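Cytoplasmic Protein STM1381 (Salmonella enterica subsp. enterica serovar Typhimurium, PDB 3SOZ) is of unknown function but belongs to the class I glutamine amidotransferase-like superfamily and is a putative glutamine amidotransferase. Local coordinates at residues 11-16 / 28-34; 37-42 / 235-240; 118-123 / 182-186. One frame throughout, in Å; residues are numbered along the deposited sequence.

Contact 1: residues 11-16 / 28-34; sequences ESWHIH and SSKYEEG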
ATOM      1  N   GLU A  11      20.356   1.760  -8.832  1.00 54.01           N
ATOM      2  CA  GLU A  11      20.837   2.886  -8.002  1.00 54.03           C
ATOM      3  C   GLU A  11      21.239   2.381  -6.644  1.00 52.93           C
ATOM      4  O   GLU A  11      20.732   1.353  -6.203  1.00 53.73           O
ATOM      5  CB  GLU A  11      19.729   3.907  -7.764  1.00 54.29           C
ATOM      6  CG  GLU A  11      19.807   5.193  -8.552  1.00 58.44           C
ATOM      7  CD  GLU A  11      20.802   6.191  -7.995  1.00 61.99           C
ATOM      8  OE1 GLU A  11      21.580   5.797  -7.092  1.00 64.30           O
ATOM      9  OE2 GLU A  11      20.829   7.363  -8.478  1.00 63.59           O
ATOM     10  N   SER A  12      22.162   3.096  -6.008  1.00 51.29           N
ATOM     11  CA  SER A  12      22.307   3.118  -4.537  1.00 49.61           C
ATOM     12  C   SER A  12      21.040   3.574  -3.822  1.00 47.32           C
ATOM     13  O   SER A  12      20.291   4.334  -4.371  1.00 46.48           O
ATOM     14  CB  SER A  12      23.393   4.114  -4.169  1.00 49.46           C
ATOM     15  OG  SER A  12      24.619   3.635  -4.650  1.00 52.68           O
ATOM     16  N   TRP A  13      20.826   3.132  -2.581  1.00 46.41           N
ATOM     17  CA  TRP A  13      19.735   3.688  -1.738  1.00 44.33           C
ATOM     18  C   TRP A  13      20.282   4.952  -1.151  1.00 43.58           C
ATOM     19  O   TRP A  13      21.469   4.967  -0.765  1.00 43.97           O
ATOM     20  CB  TRP A  13      19.308   2.742  -0.603  1.00 43.44           C
ATOM     21  CG  TRP A  13      18.504   1.552  -1.061  1.00 42.80           C
ATOM     22  CD1 TRP A  13      18.989   0.326  -1.346  1.00 42.95           C
ATOM     23  CD2 TRP A  13      17.074   1.482  -1.287  1.00 40.03           C
ATOM     24  NE1 TRP A  13      17.968  -0.501  -1.752  1.00 40.70           N
ATOM     25  CE2 TRP A  13      16.786   0.185  -1.718  1.00 39.12           C
ATOM     26  CE3 TRP A  13      16.025   2.401  -1.180  1.00 41.55           C
ATOM     27  CZ2 TRP A  13      15.494  -0.238  -2.048  1.00 39.24           C
ATOM     28  CZ3 TRP A  13      14.731   1.988  -1.520  1.00 42.67           C
ATOM     29  CH2 TRP A  13      14.483   0.667  -1.937  1.00 41.14           C
ATOM     30  N   HIS A  14      19.469   6.011  -1.078  1.00 42.20           N
ATOM     31  CA  HIS A  14      19.872   7.170  -0.254  1.00 41.27           C
ATOM     32  C   HIS A  14      19.213   6.982   1.105  1.00 39.83           C
ATOM     33  O   HIS A  14      18.063   6.612   1.173  1.00 40.23           O
ATOM     34  CB  HIS A  14      19.508   8.533  -0.899  1.00 41.51           C
ATOM     35  CG  HIS A  14      19.657   9.684   0.046  1.00 43.37           C
ATOM     36  ND1 HIS A  14      18.596  10.196   0.773  1.00 42.61           N
ATOM     37  CD2 HIS A  14      20.762  10.343   0.478  1.00 42.92           C
ATOM     38  CE1 HIS A  14      19.039  11.148   1.576  1.00 43.17           C
ATOM     39  NE2 HIS A  14      20.355  11.236   1.436  1.00 43.20           N
ATOM     40  N   ILE A  15      19.923   7.201   2.189  1.00 38.87           N
ATOM     41  CA  ILE A  15      19.296   6.998   3.497  1.00 39.06           C
ATOM     42  C   ILE A  15      19.130   8.311   4.235  1.00 38.89           C
ATOM     43  O   ILE A  15      20.119   9.017   4.463  1.00 38.35           O
ATOM     44  CB  ILE A  15      20.144   6.032   4.386  1.00 39.46           C
ATOM     45  CG1 ILE A  15      20.397   4.671   3.682  1.00 39.33           C
ATOM     46  CG2 ILE A  15      19.521   5.802   5.744  1.00 39.42           C
ATOM     47  CD1 ILE A  15      19.237   3.775   3.617  1.00 41.22           C
ATOM     48  N   HIS A  16      17.902   8.650   4.628  1.00 38.39           N
ATOM     49  CA  HIS A  16      17.737   9.849   5.449  1.00 39.00           C
ATOM     50  C   HIS A  16      17.282   9.492   6.850  1.00 38.52           C
ATOM     51  O   HIS A  16      16.232   8.874   7.001  1.00 39.51           O
ATOM     52  CB  HIS A  16      16.750  10.860   4.820  1.00 39.75           C
ATOM     53  CG  HIS A  16      16.627  12.116   5.614  1.00 40.75           C
ATOM     54  ND1 HIS A  16      17.639  13.054   5.680  1.00 42.71           N
ATOM     55  CD2 HIS A  16      15.649  12.562   6.431  1.00 40.89           C
ATOM     56  CE1 HIS A  16      17.296  14.013   6.519  1.00 41.33           C
ATOM     57  NE2 HIS A  16      16.084  13.749   6.973  1.00 40.97           N
ATOM     58  N   SER A  28      20.745  12.602  10.026  1.00 38.96           N
ATOM     59  CA  SER A  28      22.011  12.227   9.357  1.00 39.57           C
ATOM     60  C   SER A  28      21.628  11.571   8.042  1.00 38.64           C
ATOM     61  O   SER A  28      20.522  11.135   7.905  1.00 40.13           O
ATOM     62  CB  SER A  28      22.830  11.308  10.255  1.00 39.72           C
ATOM     63  OG  SER A  28      22.076  10.158  10.590  1.00 41.83           O
ATOM     64  N   SER A  29      22.481  11.548   7.050  1.00 37.91           N
ATOM     65  CA  SER A  29      22.071  10.994   5.761  1.00 38.19           C
ATOM     66  C   SER A  29      23.236  10.312   5.110  1.00 39.51           C
ATOM     67  O   SER A  29      24.391  10.704   5.297  1.00 39.91           O
ATOM     68  CB  SER A  29      21.555  12.081   4.802  1.00 37.60           C
ATOM     69  OG  SER A  29      20.474  12.775   5.339  1.00 36.39           O
ATOM     70  N   LYS A  30      22.953   9.310   4.310  1.00 41.47           N
ATOM     71  CA  LYS A  30      24.027   8.611   3.638  1.00 45.09           C
ATOM     72  C   LYS A  30      23.519   7.819   2.467  1.00 47.26           C
ATOM     73  O   LYS A  30      22.377   7.945   2.041  1.00 47.29           O
ATOM     74  CB  LYS A  30      24.791   7.711   4.609  1.00 44.20           C
ATOM     75  CG  LYS A  30      23.882   7.015   5.604  1.00 46.82           C
ATOM     76  CD  LYS A  30      23.812   5.526   5.437  1.00 47.81           C
ATOM     77  CE  LYS A  30      25.062   4.888   6.073  1.00 50.59           C
ATOM     78  NZ  LYS A  30      25.496   3.701   5.278  1.00 49.18           N
ATOM     79  N   TYR A  31      24.407   7.007   1.938  1.00 51.24           N
ATOM     80  CA  TYR A  31      24.121   6.205   0.788  1.00 55.06           C
ATOM     81  C   TYR A  31      24.406   4.801   1.151  1.00 57.06           C
ATOM     82  O   TYR A  31      25.261   4.517   1.986  1.00 56.91           O
ATOM     83  CB  TYR A  31      25.018   6.648  -0.337  1.00 55.59           C
ATOM     84  CG  TYR A  31      24.417   7.800  -1.081  1.00 60.34           C
ATOM     85  CD1 TYR A  31      23.368   7.572  -1.976  1.00 66.18           C
ATOM     86  CD2 TYR A  31      24.827   9.118  -0.851  1.00 61.88           C
ATOM     87  CE1 TYR A  31      22.782   8.604  -2.659  1.00 67.86           C
ATOM     88  CE2 TYR A  31      24.245  10.154  -1.523  1.00 63.43           C
ATOM     89  CZ  TYR A  31      23.224   9.887  -2.436  1.00 68.66           C
ATOM     90  OH  TYR A  31      22.600  10.900  -3.149  1.00 73.82           O
ATOM     91  N   GLU A  32      23.675   3.888   0.558  1.00 60.60           N
ATOM     92  CA  GLU A  32      24.008   2.539   0.844  1.00 63.38           C
ATOM     93  C   GLU A  32      24.972   2.075  -0.180  1.00 66.05           C
ATOM     94  O   GLU A  32      26.167   2.294  -0.024  1.00 67.13           O
ATOM     95  CB  GLU A  32      22.799   1.672   1.044  1.00 63.05           C
ATOM     96  CG  GLU A  32      22.491   1.597   2.539  1.00 62.78           C
ATOM     97  CD  GLU A  32      21.203   0.861   2.850  1.00 64.54           C
ATOM     98  OE1 GLU A  32      20.490   0.399   1.905  1.00 65.94           O
ATOM     99  OE2 GLU A  32      20.899   0.768   4.058  1.00 63.75           O
ATOM    100  N   GLU A  33      24.490   1.480  -1.248  1.00 69.31           N
ATOM    101  CA  GLU A  33      25.398   0.931  -2.252  1.00 72.13           C
ATOM    102  C   GLU A  33      24.504   0.178  -3.173  1.00 73.70           C
ATOM    103  O   GLU A  33      23.455  -0.351  -2.735  1.00 74.15           O
ATOM    104  CB  GLU A  33      26.453   0.002  -1.646  1.00 72.22           C
ATOM    105  CG  GLU A  33      27.546  -0.394  -2.636  1.00 76.34           C
ATOM    106  CD  GLU A  33      28.977  -0.312  -2.064  1.00 81.73           C
ATOM    107  OE1 GLU A  33      29.191   0.419  -1.050  1.00 83.12           O
ATOM    108  OE2 GLU A  33      29.886  -0.965  -2.652  1.00 81.00           O
ATOM    109  N   GLY A  34      24.875   0.196  -4.458  1.00 75.48           N
ATOM    110  CA  GLY A  34      24.116  -0.470  -5.513  1.00 76.92           C
ATOM    111  C   GLY A  34      24.775  -1.797  -5.805  1.00 77.97           C
ATOM    112  O   GLY A  34      25.249  -2.490  -4.896  1.00 77.82           O
TER
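Strand segments 14-16 and 28-31 run antiparallel at 167°, with I15 and K30 forming the hydrogen-bonded pair between the non-hydrogen-bonded pairs H14–Y31 and H16–S29. The central pair is joined by I15 N to K30 O at 2.6 Å and K30 N to I15 O at 2.9 Å. One further bond, from E32 N to W13 O (2.8 Å), carries the pairing just past the strand end. This register puts H14, H16, S29 and Y31 on one face of the small sheet and I15 and K30 on the other. On the first, the H14 imidazole turns its edge to the Y31 ring in a T-shaped pair, centroids 5.2 Å apart and planes at 69°, with H14 CD2 above the rim of the tyrosine face. H16, its CG anti to the backbone N (chi1 -177°), swings ND1 to S29 OG at 2.9 Å; the hydroxyl meets the imidazole at its edge, and either partner could give the proton. On the other face I15 and K30 lie side by side, K30 CD resting 3.8 Å from I15 CB. E32, extended beyond CG, crosses I15 obliquely, its OE2 passing I15 CD1 at 3.5 Å while OE1 approaches CD1 of W13, the carboxylate steeply inclined to the indole. The paired segments form the base of a hairpin, strands 14-21 and 24-31, that follows strand 5-10 and precedes helix 36-42 in the chain; S20 and S25 of the second subunit pack on its H14, H16 and S29.

Contact 2: residues 37-42 / 235-240; sequences YLLSCL and YATFWC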
ATOM      1  N   TYR A  37      29.596  -4.515  -6.692  1.00 81.26           N
ATOM      2  CA  TYR A  37      30.201  -5.828  -6.807  1.00 80.55           C
ATOM      3  C   TYR A  37      29.781  -6.498  -8.110  1.00 79.84           C
ATOM      4  O   TYR A  37      30.625  -6.802  -8.941  1.00 80.23           O
ATOM      5  CB  TYR A  37      29.883  -6.716  -5.603  1.00 80.64           C
ATOM      6  CG  TYR A  37      30.707  -7.985  -5.630  1.00 81.98           C
ATOM      7  CD1 TYR A  37      32.108  -7.936  -5.566  1.00 82.65           C
ATOM      8  CD2 TYR A  37      30.087  -9.237  -5.764  1.00 82.23           C
ATOM      9  CE1 TYR A  37      32.871  -9.108  -5.626  1.00 83.73           C
ATOM     10  CE2 TYR A  37      30.828 -10.409  -5.819  1.00 82.65           C
ATOM     11  CZ  TYR A  37      32.218 -10.344  -5.753  1.00 84.48           C
ATOM     12  OH  TYR A  37      32.937 -11.520  -5.806  1.00 84.18           O
ATOM     13  N   LEU A  38      28.478  -6.688  -8.296  1.00 78.94           N
ATOM     14  CA  LEU A  38      27.914  -7.288  -9.515  1.00 77.93           C
ATOM     15  C   LEU A  38      28.362  -6.651 -10.841  1.00 77.94           C
ATOM     16  O   LEU A  38      28.521  -7.328 -11.848  1.00 77.57           O
ATOM     17  CB  LEU A  38      26.389  -7.281  -9.429  1.00 77.29           C
ATOM     18  CG  LEU A  38      25.668  -7.777 -10.668  1.00 75.64           C
ATOM     19  CD1 LEU A  38      26.050  -9.223 -10.927  1.00 74.25           C
ATOM     20  CD2 LEU A  38      24.167  -7.618 -10.554  1.00 73.59           C
ATOM     21  N   LEU A  39      28.548  -5.346 -10.842  1.00 78.40           N
ATOM     22  CA  LEU A  39      29.065  -4.679 -12.018  1.00 79.12           C
ATOM     23  C   LEU A  39      30.541  -4.988 -12.262  1.00 79.78           C
ATOM     24  O   LEU A  39      30.918  -5.367 -13.377  1.00 79.70           O
ATOM     25  CB  LEU A  39      28.836  -3.182 -11.924  1.00 78.88           C
ATOM     26  CG  LEU A  39      27.709  -2.599 -12.763  1.00 78.46           C
ATOM     27  CD1 LEU A  39      26.454  -3.467 -12.839  1.00 76.74           C
ATOM     28  CD2 LEU A  39      27.417  -1.250 -12.175  1.00 79.85           C
ATOM     29  N   SER A  40      31.369  -4.850 -11.230  1.00 80.48           N
ATOM     30  CA  SER A  40      32.767  -5.263 -11.336  1.00 81.37           C
ATOM     31  C   SER A  40      32.864  -6.709 -11.824  1.00 81.72           C
ATOM     32  O   SER A  40      33.815  -7.050 -12.520  1.00 82.11           O
ATOM     33  CB  SER A  40      33.517  -5.098 -10.007  1.00 81.69           C
ATOM     34  OG  SER A  40      33.451  -6.279  -9.209  1.00 82.76           O
ATOM     35  N   CYS A  41      31.870  -7.533 -11.469  1.00 81.94           N
ATOM     36  CA  CYS A  41      31.780  -8.952 -11.875  1.00 82.05           C
ATOM     37  C   CYS A  41      31.396  -9.188 -13.335  1.00 82.65           C
ATOM     38  O   CYS A  41      31.854 -10.135 -13.969  1.00 82.46           O
ATOM     39  CB  CYS A  41      30.744  -9.670 -11.011  1.00 81.88           C
ATOM     40  SG  CYS A  41      31.396 -10.517  -9.580  1.00 79.73           S
ATOM     41  N   LEU A  42      30.504  -8.344 -13.832  1.00 83.84           N
ATOM     42  CA  LEU A  42      30.010  -8.419 -15.193  1.00 84.74           C
ATOM     43  C   LEU A  42      31.088  -7.999 -16.163  1.00 86.04           C
ATOM     44  O   LEU A  42      31.332  -8.694 -17.148  1.00 86.54           O
ATOM     45  CB  LEU A  42      28.756  -7.567 -15.341  1.00 84.04           C
ATOM     46  CG  LEU A  42      27.519  -8.450 -15.310  1.00 83.25           C
ATOM     47  CD1 LEU A  42      27.778  -9.670 -14.475  1.00 83.03           C
ATOM     48  CD2 LEU A  42      26.276  -7.711 -14.849  1.00 81.26           C
ATOM     49  N   TYR A 235      29.164 -17.244  -8.182  1.00 70.02           N
ATOM     50  CA  TYR A 235      28.444 -15.980  -8.241  1.00 68.52           C
ATOM     51  C   TYR A 235      28.632 -15.259  -9.575  1.00 67.16           C
ATOM     52  O   TYR A 235      27.660 -15.084 -10.303  1.00 66.61           O
ATOM     53  CB  TYR A 235      28.790 -15.085  -7.023  1.00 68.89           C
ATOM     54  CG  TYR A 235      28.040 -13.747  -6.966  1.00 68.52           C
ATOM     55  CD1 TYR A 235      26.696 -13.687  -6.593  1.00 67.45           C
ATOM     56  CD2 TYR A 235      28.686 -12.546  -7.286  1.00 69.10           C
ATOM     57  CE1 TYR A 235      26.012 -12.470  -6.547  1.00 68.65           C
ATOM     58  CE2 TYR A 235      28.006 -11.322  -7.256  1.00 68.71           C
ATOM     59  CZ  TYR A 235      26.677 -11.287  -6.881  1.00 68.70           C
ATOM     60  OH  TYR A 235      26.019 -10.080  -6.845  1.00 65.53           O
ATOM     61  N   ALA A 236      29.869 -14.875  -9.901  1.00 66.09           N
ATOM     62  CA  ALA A 236      30.164 -14.118 -11.140  1.00 65.90           C
ATOM     63  C   ALA A 236      29.710 -14.840 -12.434  1.00 65.84           C
ATOM     64  O   ALA A 236      28.913 -14.325 -13.223  1.00 65.54           O
ATOM     65  CB  ALA A 236      31.639 -13.761 -11.204  1.00 65.36           C
ATOM     66  N   THR A 237      30.190 -16.059 -12.613  1.00 65.82           N
ATOM     67  CA  THR A 237      29.801 -16.878 -13.738  1.00 66.06           C
ATOM     68  C   THR A 237      28.279 -17.006 -13.820  1.00 65.79           C
ATOM     69  O   THR A 237      27.700 -17.071 -14.912  1.00 65.97           O
ATOM     70  CB  THR A 237      30.456 -18.284 -13.624  1.00 66.47           C
ATOM     71  OG1 THR A 237      31.882 -18.133 -13.665  1.00 67.21           O
ATOM     72  CG2 THR A 237      30.004 -19.205 -14.757  1.00 66.07           C
ATOM     73  N   PHE A 238      27.621 -17.057 -12.674  1.00 64.54           N
ATOM     74  CA  PHE A 238      26.204 -17.266 -12.730  1.00 63.98           C
ATOM     75  C   PHE A 238      25.513 -16.120 -13.468  1.00 63.80           C
ATOM     76  O   PHE A 238      24.575 -16.357 -14.222  1.00 63.34           O
ATOM     77  CB  PHE A 238      25.608 -17.429 -11.344  1.00 63.81           C
ATOM     78  CG  PHE A 238      24.143 -17.201 -11.306  1.00 62.77           C
ATOM     79  CD1 PHE A 238      23.265 -18.211 -11.675  1.00 61.87           C
ATOM     80  CD2 PHE A 238      23.631 -15.965 -10.911  1.00 61.89           C
ATOM     81  CE1 PHE A 238      21.895 -18.011 -11.643  1.00 62.34           C
ATOM     82  CE2 PHE A 238      22.252 -15.748 -10.884  1.00 61.79           C
ATOM     83  CZ  PHE A 238      21.380 -16.774 -11.243  1.00 61.78           C
ATOM     84  N   TRP A 239      25.962 -14.888 -13.236  1.00 63.26           N
ATOM     85  CA  TRP A 239      25.307 -13.733 -13.848  1.00 63.04           C
ATOM     86  C   TRP A 239      25.733 -13.599 -15.302  1.00 64.11           C
ATOM     87  O   TRP A 239      24.899 -13.410 -16.188  1.00 64.83           O
ATOM     88  CB  TRP A 239      25.569 -12.449 -13.053  1.00 62.06           C
ATOM     89  CG  TRP A 239      24.907 -12.439 -11.689  1.00 59.87           C
ATOM     90  CD1 TRP A 239      25.521 -12.519 -10.470  1.00 58.37           C
ATOM     91  CD2 TRP A 239      23.501 -12.349 -11.417  1.00 57.39           C
ATOM     92  NE1 TRP A 239      24.591 -12.499  -9.462  1.00 56.72           N
ATOM     93  CE2 TRP A 239      23.342 -12.389 -10.016  1.00 57.30           C
ATOM     94  CE3 TRP A 239      22.365 -12.235 -12.221  1.00 54.38           C
ATOM     95  CZ2 TRP A 239      22.091 -12.308  -9.406  1.00 56.69           C
ATOM     96  CZ3 TRP A 239      21.123 -12.162 -11.615  1.00 55.01           C
ATOM     97  CH2 TRP A 239      20.994 -12.206 -10.220  1.00 55.56           C
ATOM     98  N   CYS A 240      27.029 -13.734 -15.557  1.00 64.72           N
ATOM     99  CA  CYS A 240      27.505 -13.803 -16.913  1.00 65.70           C
ATOM    100  C   CYS A 240      26.680 -14.806 -17.739  1.00 66.09           C
ATOM    101  O   CYS A 240      26.179 -14.456 -18.810  1.00 66.38           O
ATOM    102  CB  CYS A 240      28.994 -14.114 -16.926  1.00 65.81           C
ATOM    103  SG  CYS A 240      30.019 -12.695 -16.327  1.00 69.63           S
TER
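Y37, L38, C41 and L42 meet Y235, A236, W239 and C240 where two helices cross at -71°, their local axes 9.4 Å apart, and no hydrogen bond passes between them: the interface rests on apolar, aromatic and sulfur contacts. Among the aromatic contacts, the Y37 and Y235 rings are near parallel (21°) but slid apart, centroids 5.4 Å from each other, so the rings barely overlap, with Y235 CE2 at the edge of Y37. L38 makes a CH-pi contact, its CD1 sitting over the face of the five-membered ring of W239, 3.6 Å from the centroid; with CG anti to the backbone N (chi1 176°) the leucine reaches across the indole at about a right angle. Sulfur contributes too: C41 SG lies at the edge of the Y235 ring, 5.2 Å from its centroid, and rests 3.6 Å from A236 CB. Purely aliphatic contact comes from L42, whose CD1 touches W239 CB at 3.8 Å. The Y235 hydroxyl is satisfied by C220 O. L38 also touches F8, L42 touches V49 and W239 meets F216, so both helices cover the parallel part of the mixed sheet, an alpha/beta arrangement consistent with class I glutamine amidotransferase-like domains.

Contact 3: residues 118-123 / 182-186; sequences GGYLSF and YNKLI
N183 sends its amide oxygen into the loop after strand 113-117, where OD1 accepts the backbone N-H of G119 at 2.8 Å in a nearly straight bond (173° at the hydrogen) lying almost along the C=O axis. The conformation of the asparagine explains this. Its CG stands anti to the carbonyl carbon (chi1 -71°), which sends the amide out toward the loop, and the amide is turned so that OD1 faces G119 while ND2 is left to make a weak hydrogen bond to D150. The recipient backbone is equally particular: G119 takes up angles at which a CB would press on the preceding carbonyl oxygen, a conformation open to glycine, and begins a type I beta turn that closes at S122. The S122 hydroxyl is turned back to I117 O, at the end of the preceding strand, leaving its CB on the side of the amide.

F123 supplies the apolar half. Its ring crosses the asparagine amide obliquely, the planes 63° apart, and presents an edge to it, so that N183 OD1 lies in the ring plane, 3.4 Å from F123 CD2. L185 instead comes over a face: its CD1 stands 4.0 Å from the F123 ring centroid, almost straight above it, a CH-pi contact. L185 CD2 is on the same side of the ring but out past the rim by F123 CG and CD1. The leucine crosses the phenylalanine at about a right angle.

The chemistry implies a division of labour: one buried amide helps hold the loop backbone by its oxygen, and an aromatic ring uses its edge, probably slightly positive, beside that oxygen and its face for the leucine. This turn also offers Y120 N to a bound glycerol, probably from the crystallisation liquor.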
ATOM      1  N   GLY A 118      15.056  -9.169  -8.640  1.00 48.61           N
ATOM      2  CA  GLY A 118      14.144  -8.796  -7.537  1.00 47.30           C
ATOM      3  C   GLY A 118      14.738  -7.938  -6.442  1.00 46.20           C
ATOM      4  O   GLY A 118      15.912  -7.572  -6.477  1.00 45.17           O
ATOM      5  N   GLY A 119      13.905  -7.644  -5.448  1.00 46.15           N
ATOM      6  CA  GLY A 119      14.246  -6.708  -4.362  1.00 45.57           C
ATOM      7  C   GLY A 119      12.982  -5.921  -3.976  1.00 45.08           C
ATOM      8  O   GLY A 119      11.880  -6.204  -4.450  1.00 45.54           O
ATOM      9  N   TYR A 120      13.137  -4.924  -3.127  1.00 43.48           N
ATOM     10  CA  TYR A 120      12.003  -4.217  -2.653  1.00 42.93           C
ATOM     11  C   TYR A 120      11.247  -3.388  -3.701  1.00 42.97           C
ATOM     12  O   TYR A 120      10.027  -3.185  -3.568  1.00 43.33           O
ATOM     13  CB  TYR A 120      12.421  -3.334  -1.485  1.00 42.02           C
ATOM     14  CG  TYR A 120      12.516  -4.115  -0.229  1.00 41.35           C
ATOM     15  CD1 TYR A 120      12.518  -5.518  -0.255  1.00 38.87           C
ATOM     16  CD2 TYR A 120      12.628  -3.472   0.998  1.00 41.07           C
ATOM     17  CE1 TYR A 120      12.618  -6.249   0.932  1.00 41.29           C
ATOM     18  CE2 TYR A 120      12.748  -4.199   2.206  1.00 41.04           C
ATOM     19  CZ  TYR A 120      12.747  -5.576   2.163  1.00 41.05           C
ATOM     20  OH  TYR A 120      12.871  -6.271   3.332  1.00 38.43           O
ATOM     21  N   LEU A 121      11.952  -2.885  -4.705  1.00 41.62           N
ATOM     22  CA  LEU A 121      11.296  -2.132  -5.749  1.00 41.03           C
ATOM     23  C   LEU A 121      11.230  -2.880  -7.104  1.00 40.99           C
ATOM     24  O   LEU A 121      11.296  -2.261  -8.171  1.00 40.03           O
ATOM     25  CB  LEU A 121      11.998  -0.788  -5.898  1.00 40.27           C
ATOM     26  CG  LEU A 121      11.802   0.157  -4.738  1.00 40.44           C
ATOM     27  CD1 LEU A 121      12.784   1.290  -4.825  1.00 37.77           C
ATOM     28  CD2 LEU A 121      10.314   0.652  -4.662  1.00 41.89           C
ATOM     29  N   SER A 122      11.125  -4.198  -7.043  1.00 41.42           N
ATOM     30  CA  SER A 122      11.013  -5.027  -8.222  1.00 43.27           C
ATOM     31  C   SER A 122       9.690  -5.725  -8.137  1.00 44.30           C
ATOM     32  O   SER A 122       9.082  -5.883  -7.034  1.00 44.16           O
ATOM     33  CB  SER A 122      12.105  -6.104  -8.285  1.00 43.69           C
ATOM     34  OG  SER A 122      13.422  -5.595  -8.504  1.00 46.69           O
ATOM     35  N   PHE A 123       9.262  -6.189  -9.302  1.00 44.31           N
ATOM     36  CA  PHE A 123       7.988  -6.902  -9.439  1.00 44.92           C
ATOM     37  C   PHE A 123       6.833  -6.109  -8.792  1.00 45.24           C
ATOM     38  O   PHE A 123       6.546  -4.994  -9.243  1.00 45.40           O
ATOM     39  CB  PHE A 123       8.119  -8.378  -9.009  1.00 44.07           C
ATOM     40  CG  PHE A 123       9.346  -9.045  -9.579  1.00 44.38           C
ATOM     41  CD1 PHE A 123       9.390  -9.433 -10.928  1.00 44.78           C
ATOM     42  CD2 PHE A 123      10.479  -9.243  -8.791  1.00 43.21           C
ATOM     43  CE1 PHE A 123      10.547 -10.012 -11.473  1.00 43.85           C
ATOM     44  CE2 PHE A 123      11.630  -9.834  -9.314  1.00 43.84           C
ATOM     45  CZ  PHE A 123      11.660 -10.223 -10.672  1.00 44.52           C
ATOM     46  N   TYR A 182      12.813 -13.122  -1.165  1.00 45.89           N
ATOM     47  CA  TYR A 182      12.613 -13.031  -2.593  1.00 46.30           C
ATOM     48  C   TYR A 182      11.215 -12.486  -2.843  1.00 47.55           C
ATOM     49  O   TYR A 182      10.369 -12.441  -1.944  1.00 47.12           O
ATOM     50  CB  TYR A 182      12.759 -14.431  -3.278  1.00 46.56           C
ATOM     51  CG  TYR A 182      11.747 -15.459  -2.773  1.00 43.01           C
ATOM     52  CD1 TYR A 182      11.987 -16.168  -1.621  1.00 41.84           C
ATOM     53  CD2 TYR A 182      10.551 -15.672  -3.416  1.00 42.44           C
ATOM     54  CE1 TYR A 182      11.097 -17.067  -1.126  1.00 39.12           C
ATOM     55  CE2 TYR A 182       9.631 -16.579  -2.902  1.00 43.35           C
ATOM     56  CZ  TYR A 182       9.935 -17.258  -1.735  1.00 41.71           C
ATOM     57  OH  TYR A 182       9.066 -18.167  -1.171  1.00 45.64           O
ATOM     58  N   ASN A 183      10.988 -12.100  -4.092  1.00 48.71           N
ATOM     59  CA  ASN A 183       9.673 -11.766  -4.572  1.00 50.01           C
ATOM     60  C   ASN A 183       8.935 -13.035  -4.994  1.00 51.23           C
ATOM     61  O   ASN A 183       9.453 -13.858  -5.730  1.00 51.53           O
ATOM     62  CB  ASN A 183       9.801 -10.808  -5.749  1.00 49.61           C
ATOM     63  CG  ASN A 183      10.270  -9.422  -5.342  1.00 50.02           C
ATOM     64  OD1 ASN A 183      11.434  -9.047  -5.536  1.00 47.73           O
ATOM     65  ND2 ASN A 183       9.346  -8.635  -4.795  1.00 52.14           N
ATOM     66  N   LYS A 184       7.705 -13.181  -4.530  1.00 53.18           N
ATOM     67  CA  LYS A 184       6.937 -14.361  -4.784  1.00 53.96           C
ATOM     68  C   LYS A 184       6.277 -14.114  -6.103  1.00 55.23           C
ATOM     69  O   LYS A 184       5.575 -13.111  -6.245  1.00 54.84           O
ATOM     70  CB  LYS A 184       5.872 -14.540  -3.722  1.00 54.25           C
ATOM     71  CG  LYS A 184       4.981 -15.731  -3.951  1.00 54.33           C
ATOM     72  CD  LYS A 184       4.018 -15.935  -2.799  1.00 57.26           C
ATOM     73  CE  LYS A 184       3.080 -17.124  -3.094  1.00 58.49           C
ATOM     74  NZ  LYS A 184       2.386 -17.558  -1.846  1.00 59.52           N
ATOM     75  N   LEU A 185       6.523 -15.049  -7.037  1.00 56.31           N
ATOM     76  CA  LEU A 185       5.997 -15.065  -8.388  1.00 57.40           C
ATOM     77  C   LEU A 185       5.404 -16.430  -8.763  1.00 59.05           C
ATOM     78  O   LEU A 185       5.512 -17.434  -8.043  1.00 59.20           O
ATOM     79  CB  LEU A 185       7.101 -14.720  -9.381  1.00 57.30           C
ATOM     80  CG  LEU A 185       7.781 -13.388  -9.073  1.00 56.54           C
ATOM     81  CD1 LEU A 185       9.136 -13.332  -9.656  1.00 55.96           C
ATOM     82  CD2 LEU A 185       6.950 -12.287  -9.597  1.00 54.10           C
ATOM     83  N   ILE A 186       4.745 -16.439  -9.911  1.00 60.31           N
ATOM     84  CA  ILE A 186       4.094 -17.618 -10.453  1.00 60.86           C
ATOM     85  C   ILE A 186       4.599 -17.748 -11.890  1.00 60.96           C
ATOM     86  O   ILE A 186       4.565 -16.767 -12.640  1.00 60.86           O
ATOM     87  CB  ILE A 186       2.566 -17.400 -10.484  1.00 60.85           C
ATOM     88  CG1 ILE A 186       2.005 -17.367  -9.064  1.00 60.39           C
ATOM     89  CG2 ILE A 186       1.873 -18.460 -11.389  1.00 61.21           C
ATOM     90  CD1 ILE A 186       0.547 -16.813  -8.955  1.00 60.46           C
TER

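How the contacts relate
All three contacts lie within the one region assigned to the putative glutamine amidotransferase family. Contact 1 passes almost directly into contact 2, since G34 and Y37 are separated by two residues, yet their centres lie 22 Å apart: the hairpin reaches outward while the helices pack on the sheet. Contact 3 falls within the long span between the two helices of contact 2, with nearest atoms about 7 Å apart and no touch. Contacts 1 and 3 do meet, through W13 CH2 and L121 CD1 at 3.4 Å. W13 and G119 each lie about 4 Å from bound glycerol, probably from the crystallisation liquor, which may mark a pocket; no active site is established here.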